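Local coordinates for protein Sec-alkylsulfatase (Pseudomonas sp., PDB 4AXH) that hydrolyses (R)-secondary alkyl sulfates enantioselectively with strict inversion of configuration, giving (S)-alcohols, as a zinc-dependent homodimeric member of the metallo-beta-lactamase superfamily, at residues P313-N318 against R414-A419; V327-A332 against Q429-F434; A332-I337 against M375-N380; T392-A397 against N423-Y428. All coordinates share one frame; numbering follows the deposited sequence.

Contact 1 (P313-N318 against R414-A419)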
# COMPACT_ATOMS: atom_id res chain seq x y z
N PRO A 313 4.24 -21.57 -1.62
CA PRO A 313 4.98 -22.47 -0.72
C PRO A 313 4.10 -23.15 0.35
O PRO A 313 2.96 -22.73 0.56
CB PRO A 313 6.03 -21.53 -0.12
CG PRO A 313 5.38 -20.21 -0.07
CD PRO A 313 4.40 -20.15 -1.21
N PRO A 314 4.62 -24.17 1.04
CA PRO A 314 3.82 -24.89 2.06
C PRO A 314 3.69 -24.19 3.42
O PRO A 314 3.97 -24.79 4.47
CB PRO A 314 4.53 -26.24 2.21
CG PRO A 314 5.64 -26.24 1.26
CD PRO A 314 5.92 -24.83 0.86
N ALA A 315 3.25 -22.92 3.37
CA ALA A 315 2.96 -22.00 4.47
C ALA A 315 2.34 -20.77 3.85
O ALA A 315 2.53 -20.53 2.66
CB ALA A 315 4.25 -21.60 5.20
N MET A 316 1.59 -20.00 4.63
CA MET A 316 1.01 -18.75 4.15
C MET A 316 2.17 -17.79 3.95
O MET A 316 3.06 -17.75 4.80
CB MET A 316 0.02 -18.18 5.18
CG MET A 316 -0.75 -16.98 4.64
SD MET A 316 -1.92 -16.25 5.78
CE MET A 316 -3.47 -17.07 5.32
N HIS A 317 2.21 -17.08 2.81
CA HIS A 317 3.30 -16.12 2.58
C HIS A 317 2.86 -14.74 3.06
O HIS A 317 1.73 -14.58 3.57
CB HIS A 317 3.71 -16.11 1.09
CG HIS A 317 5.16 -15.86 0.81
ND1 HIS A 317 5.90 -14.89 1.51
CD2 HIS A 317 5.96 -16.42 -0.13
CE1 HIS A 317 7.11 -14.90 0.98
NE2 HIS A 317 7.21 -15.80 -0.01
N ASN A 318 3.73 -13.73 2.95
CA ASN A 318 3.39 -12.40 3.42
C ASN A 318 2.78 -11.52 2.36
O ASN A 318 3.24 -11.52 1.22
CB ASN A 318 4.64 -11.69 3.95
CG ASN A 318 5.13 -12.17 5.29
OD1 ASN A 318 4.43 -12.08 6.35
ND2 ASN A 318 6.38 -12.59 5.30
N ARG A 414 -1.01 -23.19 6.83
CA ARG A 414 -0.84 -22.60 8.16
C ARG A 414 -0.01 -21.32 8.13
O ARG A 414 0.83 -21.09 7.23
CB ARG A 414 -0.19 -23.61 9.15
CG ARG A 414 -0.82 -25.03 9.26
CD ARG A 414 -2.25 -25.03 9.73
NE ARG A 414 -2.37 -24.35 11.01
CZ ARG A 414 -3.50 -23.95 11.56
NH1 ARG A 414 -4.66 -24.13 10.93
NH2 ARG A 414 -3.49 -23.34 12.74
N SER A 415 -0.21 -20.49 9.16
CA SER A 415 0.46 -19.20 9.35
C SER A 415 1.89 -19.31 9.92
O SER A 415 2.17 -18.82 11.00
CB SER A 415 -0.42 -18.29 10.20
OG SER A 415 -1.64 -18.10 9.51
N TYR A 416 2.80 -19.94 9.17
CA TYR A 416 4.18 -20.13 9.61
C TYR A 416 5.12 -19.01 9.19
O TYR A 416 6.13 -18.81 9.84
CB TYR A 416 4.74 -21.44 9.06
CG TYR A 416 4.03 -22.71 9.50
CD1 TYR A 416 3.87 -23.02 10.84
CD2 TYR A 416 3.63 -23.66 8.56
CE1 TYR A 416 3.25 -24.20 11.25
CE2 TYR A 416 3.05 -24.87 8.96
CZ TYR A 416 2.87 -25.14 10.30
OH TYR A 416 2.29 -26.33 10.70
N TYR A 417 4.84 -18.34 8.06
CA TYR A 417 5.68 -17.27 7.54
C TYR A 417 4.84 -16.03 7.54
O TYR A 417 5.05 -15.16 8.38
CB TYR A 417 6.15 -17.61 6.11
CG TYR A 417 7.38 -16.83 5.69
CD1 TYR A 417 8.63 -17.14 6.21
CD2 TYR A 417 7.29 -15.83 4.73
CE1 TYR A 417 9.76 -16.43 5.82
CE2 TYR A 417 8.42 -15.12 4.32
CZ TYR A 417 9.65 -15.41 4.89
OH TYR A 417 10.78 -14.71 4.52
N GLY A 418 3.84 -16.00 6.67
CA GLY A 418 2.85 -14.93 6.66
C GLY A 418 1.89 -15.16 7.82
O GLY A 418 1.79 -16.28 8.36
N ALA A 419 1.18 -14.13 8.24
CA ALA A 419 0.21 -14.34 9.29
C ALA A 419 -1.17 -13.93 8.79
O ALA A 419 -1.29 -12.96 8.02
CB ALA A 419 0.61 -13.56 10.51
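Tyr417 turns its ring edge to the face of the His317 imidazole, an offset edge-to-face pair with centroids 5.2 Å apart and planes at 89°. The ring of Tyr416 carries Arg414 CB over one face and meets Ala315 CB in its plane at the edge; the small methyl lies 3.9 Å from Tyr416 CB. Asn318 crosses the Tyr417 side chain, with Asn318 ND2 3.4 Å from Tyr417 CE2. Tyr417 CG stands anti to the backbone N (chi1 -159°), heading toward the 313-318 loop.

Two backbone bonds tie the loops together. Met316 N donates to Arg414 O at 2.9 Å, nearly straight at 167°, and Gly418 N donates to Met316 O at 2.7 Å from above the carbonyl plane. Having no side chain, Gly418 brings its CA to 4.1 Å from Asn318 CA. Asn318 and Tyr417 both bind sulfate, so the contact unites sulfate-binding residues of the metallo-beta-lactamase and dimerisation regions, while His317 NE2 makes a weak bond to the zinc ligand Glu291. Helix 515-529 touches Asn318 and Tyr417 through Leu516, and helix 362-388 packs on Met316 through Met375 and Leu379.

Contact 2 (V327-A332 against Q429-F434)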
# COMPACT_ATOMS: atom_id res chain seq x y z
N VAL A 327 2.92 -3.27 0.21
CA VAL A 327 1.92 -4.34 0.20
C VAL A 327 1.86 -5.03 -1.14
O VAL A 327 2.04 -4.39 -2.17
CB VAL A 327 0.49 -3.90 0.60
CG1 VAL A 327 0.18 -4.24 2.04
CG2 VAL A 327 0.24 -2.43 0.31
N ARG A 328 1.56 -6.33 -1.13
CA ARG A 328 1.40 -7.17 -2.31
C ARG A 328 -0.08 -7.31 -2.66
O ARG A 328 -0.94 -7.00 -1.83
CB ARG A 328 2.06 -8.54 -2.09
CG ARG A 328 3.53 -8.44 -2.07
CD ARG A 328 4.11 -9.51 -1.23
NE ARG A 328 5.57 -9.61 -1.42
CZ ARG A 328 6.37 -10.36 -0.65
NH1 ARG A 328 5.86 -11.09 0.35
NH2 ARG A 328 7.69 -10.37 -0.87
N ASP A 329 -0.37 -7.71 -3.90
CA ASP A 329 -1.75 -7.89 -4.38
C ASP A 329 -2.12 -9.38 -4.35
O ASP A 329 -1.75 -10.16 -5.27
CB ASP A 329 -1.92 -7.29 -5.79
CG ASP A 329 -3.34 -7.33 -6.35
OD1 ASP A 329 -4.27 -7.73 -5.59
OD2 ASP A 329 -3.52 -6.93 -7.53
N ALA A 330 -2.93 -9.75 -3.32
CA ALA A 330 -3.47 -11.11 -3.12
C ALA A 330 -4.36 -11.52 -4.28
O ALA A 330 -4.31 -12.69 -4.67
CB ALA A 330 -4.23 -11.20 -1.80
N LYS A 331 -5.11 -10.56 -4.87
CA LYS A 331 -5.98 -10.81 -6.03
C LYS A 331 -5.16 -11.29 -7.24
O LYS A 331 -5.52 -12.28 -7.87
CB LYS A 331 -6.86 -9.56 -6.35
CG LYS A 331 -7.49 -9.53 -7.75
CD LYS A 331 -9.02 -9.46 -7.72
CE LYS A 331 -9.68 -10.83 -7.83
NZ LYS A 331 -9.69 -11.57 -6.53
N ALA A 332 -4.05 -10.61 -7.52
CA ALA A 332 -3.18 -10.98 -8.65
C ALA A 332 -2.47 -12.31 -8.39
O ALA A 332 -2.35 -13.16 -9.29
CB ALA A 332 -2.18 -9.86 -8.93
N GLN A 429 -4.96 -2.02 4.79
CA GLN A 429 -3.93 -1.01 4.47
C GLN A 429 -3.87 -0.75 2.95
O GLN A 429 -3.93 0.41 2.52
CB GLN A 429 -2.53 -1.46 4.99
CG GLN A 429 -1.35 -0.64 4.43
CD GLN A 429 0.02 -1.25 4.69
OE1 GLN A 429 0.34 -1.70 5.80
NE2 GLN A 429 0.89 -1.22 3.68
N ARG A 430 -3.74 -1.83 2.15
CA ARG A 430 -3.68 -1.73 0.69
C ARG A 430 -4.88 -0.99 0.05
O ARG A 430 -4.66 -0.13 -0.78
CB ARG A 430 -3.33 -3.09 0.02
CG ARG A 430 -4.09 -3.41 -1.26
CD ARG A 430 -3.26 -3.97 -2.41
NE ARG A 430 -4.14 -4.09 -3.57
CZ ARG A 430 -3.79 -3.87 -4.83
NH1 ARG A 430 -2.54 -3.53 -5.13
NH2 ARG A 430 -4.69 -3.98 -5.81
N TYR A 431 -6.12 -1.29 0.47
CA TYR A 431 -7.31 -0.67 -0.12
C TYR A 431 -7.77 0.59 0.58
O TYR A 431 -8.41 1.43 -0.05
CB TYR A 431 -8.50 -1.68 -0.20
CG TYR A 431 -8.35 -2.76 -1.24
CD1 TYR A 431 -8.63 -2.51 -2.58
CD2 TYR A 431 -7.95 -4.04 -0.89
CE1 TYR A 431 -8.48 -3.50 -3.56
CE2 TYR A 431 -7.83 -5.06 -1.85
CZ TYR A 431 -8.10 -4.79 -3.18
OH TYR A 431 -7.93 -5.79 -4.14
N LEU A 432 -7.53 0.70 1.89
CA LEU A 432 -7.98 1.88 2.64
C LEU A 432 -6.85 2.68 3.34
O LEU A 432 -6.86 3.92 3.30
CB LEU A 432 -9.14 1.55 3.60
CG LEU A 432 -10.41 0.91 2.97
CD1 LEU A 432 -11.44 0.52 4.03
CD2 LEU A 432 -11.06 1.80 1.92
N GLY A 433 -5.90 1.98 3.94
CA GLY A 433 -4.78 2.62 4.61
C GLY A 433 -4.79 2.46 6.11
O GLY A 433 -5.74 1.91 6.68
N PHE A 434 -3.72 2.97 6.77
CA PHE A 434 -3.50 2.83 8.21
C PHE A 434 -4.62 3.43 9.05
O PHE A 434 -4.81 2.99 10.19
CB PHE A 434 -2.13 3.43 8.61
CG PHE A 434 -2.10 4.94 8.71
CD1 PHE A 434 -1.82 5.73 7.60
CD2 PHE A 434 -2.39 5.58 9.92
CE1 PHE A 434 -1.86 7.12 7.68
CE2 PHE A 434 -2.44 6.98 10.00
CZ PHE A 434 -2.15 7.73 8.88
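Val327 meets Gln429 and Arg430 through its two methyl groups. Val327 CG1 lies 3.5 Å from Gln429 NE2, whereas Val327 CG2 comes to 3.6 Å from Arg430 CB, so the branched side chain sits on an amide tip and on the root of an arginine at once. The amide's oxygen is used across the dimer: Gln429 OE1 accepts from Phe434 N of the second subunit. A long side chain suits this place, since it can lay its NE2 against Val327 and still hold the neighbouring chain.

The Asp329 carboxylate is stacked on the Arg430 guanidinium, their planes 14° apart, with Asp329 CG 3.8 Å from Arg430 CZ and offset toward the rim of the group. The salt bridge from Asp329 OD2 to Arg430 NH2 is long, 3.6 Å, and the oxygen lies well off the guanidinium plane, so the pairing is electrostatic and not a directed hydrogen bond. Arg430 also has a weak, long ion pair with Glu326 of the second subunit.

Asp329 is the N-cap of helix 330-344 in the metallo-beta-lactamase region, and through Arg430 it faces the end of helix 420-431 in the dimerisation region. Its CG is anti to the backbone N (chi1 -176°); Asp329 OD1 accepts weak capping bonds from Lys331 N at 3.0 Å and Ala332 N at 3.5 Å. A short acidic side chain is apt here, able to reach amides at the start of a helix.

Tyr431 offers a ring face to Arg430 CG, and its hydroxyl bonds Asn380 OD1 on helix 362-388. Nearby, the sulfate-binding Arg328 directs NH1 to Asn318 O.

Contact 3 (A332-I337 against M375-N380)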
# COMPACT_ATOMS: atom_id res chain seq x y z
N ALA A 332 -4.05 -10.61 -7.52
CA ALA A 332 -3.18 -10.98 -8.65
C ALA A 332 -2.47 -12.31 -8.39
O ALA A 332 -2.35 -13.16 -9.29
CB ALA A 332 -2.18 -9.86 -8.93
N TRP A 333 -2.03 -12.48 -7.14
CA TRP A 333 -1.38 -13.70 -6.67
C TRP A 333 -2.30 -14.93 -6.90
O TRP A 333 -1.89 -15.87 -7.57
CB TRP A 333 -1.04 -13.55 -5.17
CG TRP A 333 0.10 -14.39 -4.68
CD1 TRP A 333 0.44 -15.66 -5.07
CD2 TRP A 333 0.98 -14.05 -3.60
NE1 TRP A 333 1.48 -16.13 -4.30
CE2 TRP A 333 1.83 -15.16 -3.39
CE3 TRP A 333 1.13 -12.89 -2.79
CZ2 TRP A 333 2.85 -15.14 -2.43
CZ3 TRP A 333 2.09 -12.90 -1.79
CH2 TRP A 333 2.97 -13.99 -1.65
N ALA A 334 -3.57 -14.88 -6.40
CA ALA A 334 -4.54 -15.96 -6.59
C ALA A 334 -4.80 -16.25 -8.08
O ALA A 334 -4.86 -17.43 -8.47
CB ALA A 334 -5.84 -15.67 -5.86
N GLY A 335 -4.86 -15.21 -8.90
CA GLY A 335 -5.03 -15.31 -10.36
C GLY A 335 -3.91 -16.04 -11.08
O GLY A 335 -4.15 -16.74 -12.08
N TYR A 336 -2.66 -15.87 -10.58
CA TYR A 336 -1.48 -16.53 -11.17
C TYR A 336 -1.38 -18.00 -10.75
O TYR A 336 -0.86 -18.84 -11.49
CB TYR A 336 -0.21 -15.77 -10.77
CG TYR A 336 -0.02 -14.43 -11.47
CD1 TYR A 336 -0.15 -14.32 -12.85
CD2 TYR A 336 0.36 -13.30 -10.75
CE1 TYR A 336 0.05 -13.11 -13.50
CE2 TYR A 336 0.55 -12.08 -11.39
CZ TYR A 336 0.40 -11.99 -12.77
OH TYR A 336 0.65 -10.82 -13.43
N ILE A 337 -1.83 -18.32 -9.53
CA ILE A 337 -1.85 -19.69 -9.02
C ILE A 337 -2.86 -20.47 -9.88
O ILE A 337 -2.53 -21.52 -10.43
CB ILE A 337 -2.18 -19.74 -7.48
CG1 ILE A 337 -1.02 -19.15 -6.65
CG2 ILE A 337 -2.47 -21.18 -7.06
CD1 ILE A 337 -1.29 -18.78 -5.24
N MET A 375 -6.73 -19.60 -0.80
CA MET A 375 -6.19 -18.92 0.40
C MET A 375 -5.95 -17.45 0.15
O MET A 375 -6.33 -16.62 0.98
CB MET A 375 -4.95 -19.63 0.92
CG MET A 375 -4.25 -18.90 2.04
SD MET A 375 -2.72 -19.65 2.64
CE MET A 375 -1.81 -19.94 1.17
N TYR A 376 -5.37 -17.11 -1.02
CA TYR A 376 -5.11 -15.74 -1.38
C TYR A 376 -6.35 -14.98 -1.76
O TYR A 376 -6.53 -13.85 -1.27
CB TYR A 376 -3.94 -15.60 -2.38
CG TYR A 376 -2.62 -16.02 -1.76
CD1 TYR A 376 -2.04 -15.28 -0.73
CD2 TYR A 376 -2.01 -17.22 -2.13
CE1 TYR A 376 -0.88 -15.72 -0.10
CE2 TYR A 376 -0.84 -17.65 -1.52
CZ TYR A 376 -0.27 -16.88 -0.50
OH TYR A 376 0.90 -17.27 0.11
N ALA A 377 -7.26 -15.61 -2.54
CA ALA A 377 -8.52 -14.96 -2.93
C ALA A 377 -9.36 -14.70 -1.70
O ALA A 377 -9.97 -13.64 -1.62
CB ALA A 377 -9.29 -15.80 -3.93
N PHE A 378 -9.30 -15.61 -0.70
CA PHE A 378 -10.03 -15.43 0.55
C PHE A 378 -9.51 -14.19 1.29
O PHE A 378 -10.29 -13.39 1.81
CB PHE A 378 -9.94 -16.67 1.45
CG PHE A 378 -10.38 -16.46 2.87
CD1 PHE A 378 -11.73 -16.35 3.18
CD2 PHE A 378 -9.45 -16.34 3.90
CE1 PHE A 378 -12.16 -16.15 4.51
CE2 PHE A 378 -9.86 -16.10 5.22
CZ PHE A 378 -11.22 -16.01 5.52
N LEU A 379 -8.19 -14.04 1.36
CA LEU A 379 -7.60 -12.92 2.06
C LEU A 379 -8.11 -11.62 1.50
O LEU A 379 -8.66 -10.82 2.24
CB LEU A 379 -6.07 -13.00 2.09
CG LEU A 379 -5.49 -14.01 3.05
CD1 LEU A 379 -4.01 -14.26 2.73
CD2 LEU A 379 -5.68 -13.57 4.50
N ASN A 380 -8.04 -11.48 0.18
CA ASN A 380 -8.52 -10.30 -0.54
C ASN A 380 -10.04 -10.12 -0.38
O ASN A 380 -10.49 -9.10 0.16
CB ASN A 380 -8.13 -10.43 -2.01
CG ASN A 380 -8.44 -9.19 -2.80
OD1 ASN A 380 -7.66 -8.23 -2.82
ND2 ASN A 380 -9.59 -9.19 -3.47
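Trp333 and Tyr376 lie face to face, the five-membered ring of the indole stacked on the phenol with centroids 4.2 Å apart and planes only 10° from parallel. Each ring overlaps the other toward its rim: Trp333 CE2 is 4.0 Å from Tyr376 CZ, and Trp333 CZ2 is 3.8 Å from the hydroxyl oxygen, Tyr376 OH. Tyr376 CG stands anti to its carbonyl carbon (chi1 -66°), on a CB that points toward helix 330-344.

Aliphatic contacts flank the stack. Ile337 CD1 comes to Tyr376 CD2 at 3.6 Å, its side chain crossing that of the tyrosine at about a right angle. Ala334 CB also fits against Ala377, 3.6 Å from Ala377 N and 4.0 Å from Ala377 CB. Alanine on both helices suits their close approach: the axes of segments 332-337 and 375-380 come within 8.1 Å and run roughly antiparallel (157°).

Helix 330-344 links strands 305-307 and 350-352, parallel neighbours in the six-stranded sheet, so it forms the connection of a beta-alpha-beta crossover in the metallo-beta-lactamase fold. Helix 362-388 follows soon after and packs on it here.

Polar bonds fix the two flat groups from outside the pair. Trp333 NE1 donates to Asn311 O, and Tyr376 OH is hydrogen-bonded to His317 N, so both large rings have their polar atoms satisfied although buried. The indole also touches Glu291, a zinc ligand, and its nearest atoms are about 4 Å from the side chain of the sulfate-binding Leu319, consistent with a second-shell place beside the zinc site. Val591 of the second subunit packs on Ala377 and Phe378 of helix 362-388.

Contact 4 (T392-A397 against N423-Y428)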
# COMPACT_ATOMS: atom_id res chain seq x y z
N THR A 392 -13.04 -2.49 10.83
CA THR A 392 -11.72 -1.84 10.78
C THR A 392 -10.61 -2.89 10.88
O THR A 392 -10.83 -3.96 11.43
CB THR A 392 -11.64 -0.66 11.78
OG1 THR A 392 -11.90 -1.11 13.11
CG2 THR A 392 -12.61 0.44 11.44
N LEU A 393 -9.42 -2.59 10.35
CA LEU A 393 -8.27 -3.51 10.29
C LEU A 393 -8.12 -4.51 11.41
O LEU A 393 -7.95 -5.70 11.13
CB LEU A 393 -6.95 -2.78 9.98
CG LEU A 393 -6.17 -2.07 11.09
CD1 LEU A 393 -4.71 -2.01 10.73
CD2 LEU A 393 -6.72 -0.69 11.36
N HIS A 394 -8.21 -4.06 12.68
CA HIS A 394 -8.05 -4.92 13.85
C HIS A 394 -9.27 -5.73 14.17
O HIS A 394 -9.14 -6.84 14.69
CB HIS A 394 -7.57 -4.14 15.06
CG HIS A 394 -6.29 -3.44 14.81
ND1 HIS A 394 -5.16 -4.15 14.49
CD2 HIS A 394 -6.00 -2.12 14.81
CE1 HIS A 394 -4.22 -3.24 14.28
NE2 HIS A 394 -4.68 -2.01 14.48
N GLU A 395 -10.46 -5.16 13.88
CA GLU A 395 -11.78 -5.78 14.04
C GLU A 395 -11.80 -6.99 13.10
O GLU A 395 -12.17 -8.07 13.55
CB GLU A 395 -12.89 -4.79 13.63
CG GLU A 395 -13.91 -4.48 14.71
CD GLU A 395 -14.43 -3.05 14.67
OE1 GLU A 395 -14.92 -2.62 13.59
OE2 GLU A 395 -14.36 -2.36 15.71
N ILE A 396 -11.35 -6.82 11.83
CA ILE A 396 -11.29 -7.92 10.87
C ILE A 396 -10.28 -9.03 11.27
O ILE A 396 -10.60 -10.22 11.14
CB ILE A 396 -11.35 -7.58 9.37
CG1 ILE A 396 -10.17 -8.13 8.62
CG2 ILE A 396 -11.62 -6.09 9.03
CD1 ILE A 396 -10.04 -7.67 7.24
N ALA A 397 -9.11 -8.65 11.84
CA ALA A 397 -8.15 -9.64 12.31
C ALA A 397 -8.76 -10.51 13.45
O ALA A 397 -8.53 -11.72 13.48
CB ALA A 397 -6.89 -8.95 12.79
N ASN A 423 -1.94 -10.27 7.34
CA ASN A 423 -2.40 -10.22 5.96
C ASN A 423 -3.76 -9.62 5.81
O ASN A 423 -3.96 -8.87 4.85
CB ASN A 423 -2.31 -11.59 5.30
CG ASN A 423 -0.89 -11.99 4.95
OD1 ASN A 423 0.05 -11.15 4.90
ND2 ASN A 423 -0.70 -13.28 4.69
N LEU A 424 -4.70 -9.91 6.73
CA LEU A 424 -6.04 -9.29 6.69
C LEU A 424 -5.91 -7.77 6.93
O LEU A 424 -6.49 -6.98 6.20
CB LEU A 424 -7.02 -9.91 7.71
CG LEU A 424 -7.44 -11.36 7.49
CD1 LEU A 424 -8.05 -11.91 8.71
CD2 LEU A 424 -8.40 -11.51 6.31
N ARG A 425 -5.07 -7.39 7.91
CA ARG A 425 -4.77 -6.00 8.23
C ARG A 425 -4.12 -5.35 7.01
O ARG A 425 -4.55 -4.27 6.63
CB ARG A 425 -3.90 -5.90 9.53
CG ARG A 425 -4.71 -6.29 10.79
CD ARG A 425 -4.06 -6.02 12.14
NE ARG A 425 -3.27 -7.14 12.60
CZ ARG A 425 -3.45 -7.80 13.73
NH1 ARG A 425 -4.38 -7.41 14.59
NH2 ARG A 425 -2.68 -8.83 14.04
N ALA A 426 -3.21 -6.07 6.32
CA ALA A 426 -2.52 -5.64 5.10
C ALA A 426 -3.47 -5.29 3.96
O ALA A 426 -3.24 -4.29 3.27
CB ALA A 426 -1.48 -6.69 4.64
N VAL A 427 -4.51 -6.14 3.73
CA VAL A 427 -5.54 -5.94 2.66
C VAL A 427 -6.30 -4.61 2.98
O VAL A 427 -6.56 -3.82 2.07
CB VAL A 427 -6.50 -7.16 2.40
CG1 VAL A 427 -7.48 -6.90 1.25
CG2 VAL A 427 -5.70 -8.43 2.11
N TYR A 428 -6.58 -4.34 4.28
CA TYR A 428 -7.19 -3.11 4.76
C TYR A 428 -6.27 -1.94 4.43
O TYR A 428 -6.75 -0.99 3.84
CB TYR A 428 -7.48 -3.17 6.26
CG TYR A 428 -8.29 -2.01 6.78
CD1 TYR A 428 -7.68 -0.79 7.12
CD2 TYR A 428 -9.67 -2.11 6.95
CE1 TYR A 428 -8.43 0.28 7.61
CE2 TYR A 428 -10.43 -1.04 7.44
CZ TYR A 428 -9.80 0.14 7.77
OH TYR A 428 -10.57 1.17 8.26
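Leu393 covers one face of the Tyr428 ring. Its CB makes a CH-pi contact 3.9 Å from the ring centroid, while the backbone Leu393 N lies 3.4 Å from Tyr428 CD2, above the plane and toward the rim. Thr392 runs alongside the same ring and brings its CG2 to 3.8 Å from Tyr428 OH. A flat aromatic suits this place because its broad face takes both the backbone N and CB of Leu393.

Arg425 makes the second group of contacts. Its CG lies 3.3 Å from Leu393 O, and a bend at chi3 (-90°) then carries NE aside. Arg425 NH1 gives a weak hydrogen bond to His394 ND1, 3.4 Å long with an angle of 146° at the hydrogen, arriving at the edge of the imidazole in its plane. Ala397 CB sits over one face of the guanidinium, 3.5 Å from Arg425 NH1; a methyl is small enough to let the flat group lie close over it. Farther along, Ile396 CG1 meets Leu424 CB at 3.7 Å.

What positions these groups lies around them. Leu393 CG stands over the centre of the His394 ring, covering one of its faces. Arg425 NH2 forms a salt bridge with Asp443 of the second subunit, and Pro444 of that subunit packs on both His394 and Arg425, so the buried charge is paired across the dimer interface.

Within the dimerisation region, segments 393-397 and 423-428 run roughly antiparallel, at 147°, with axes 8.5 Å apart at closest, and helix 362-388 borders both, Ala383 touching Ile396 and Met387 touching Tyr428.

Contacts 1 and 2 each join the metallo-beta-lactamase region to the dimerisation region, and their segments alternate along the chain; contact 3 is nested within the loops that both close. Contact 4 follows contact 3 in series and lies inside the loop of contact 2. Helix 330-344 serves contacts 2 and 3, and helix 420-431 serves contacts 2 and 4, whose centres are about 10 Å apart. Contacts 1 and 2 have centres about 17 Å apart, yet touch through sulfate-binding residues. The set therefore runs from the sulfate site, close to the zinc ions, at contact 1 to the subunit interface, which contacts 2, 3 and 4 all touch.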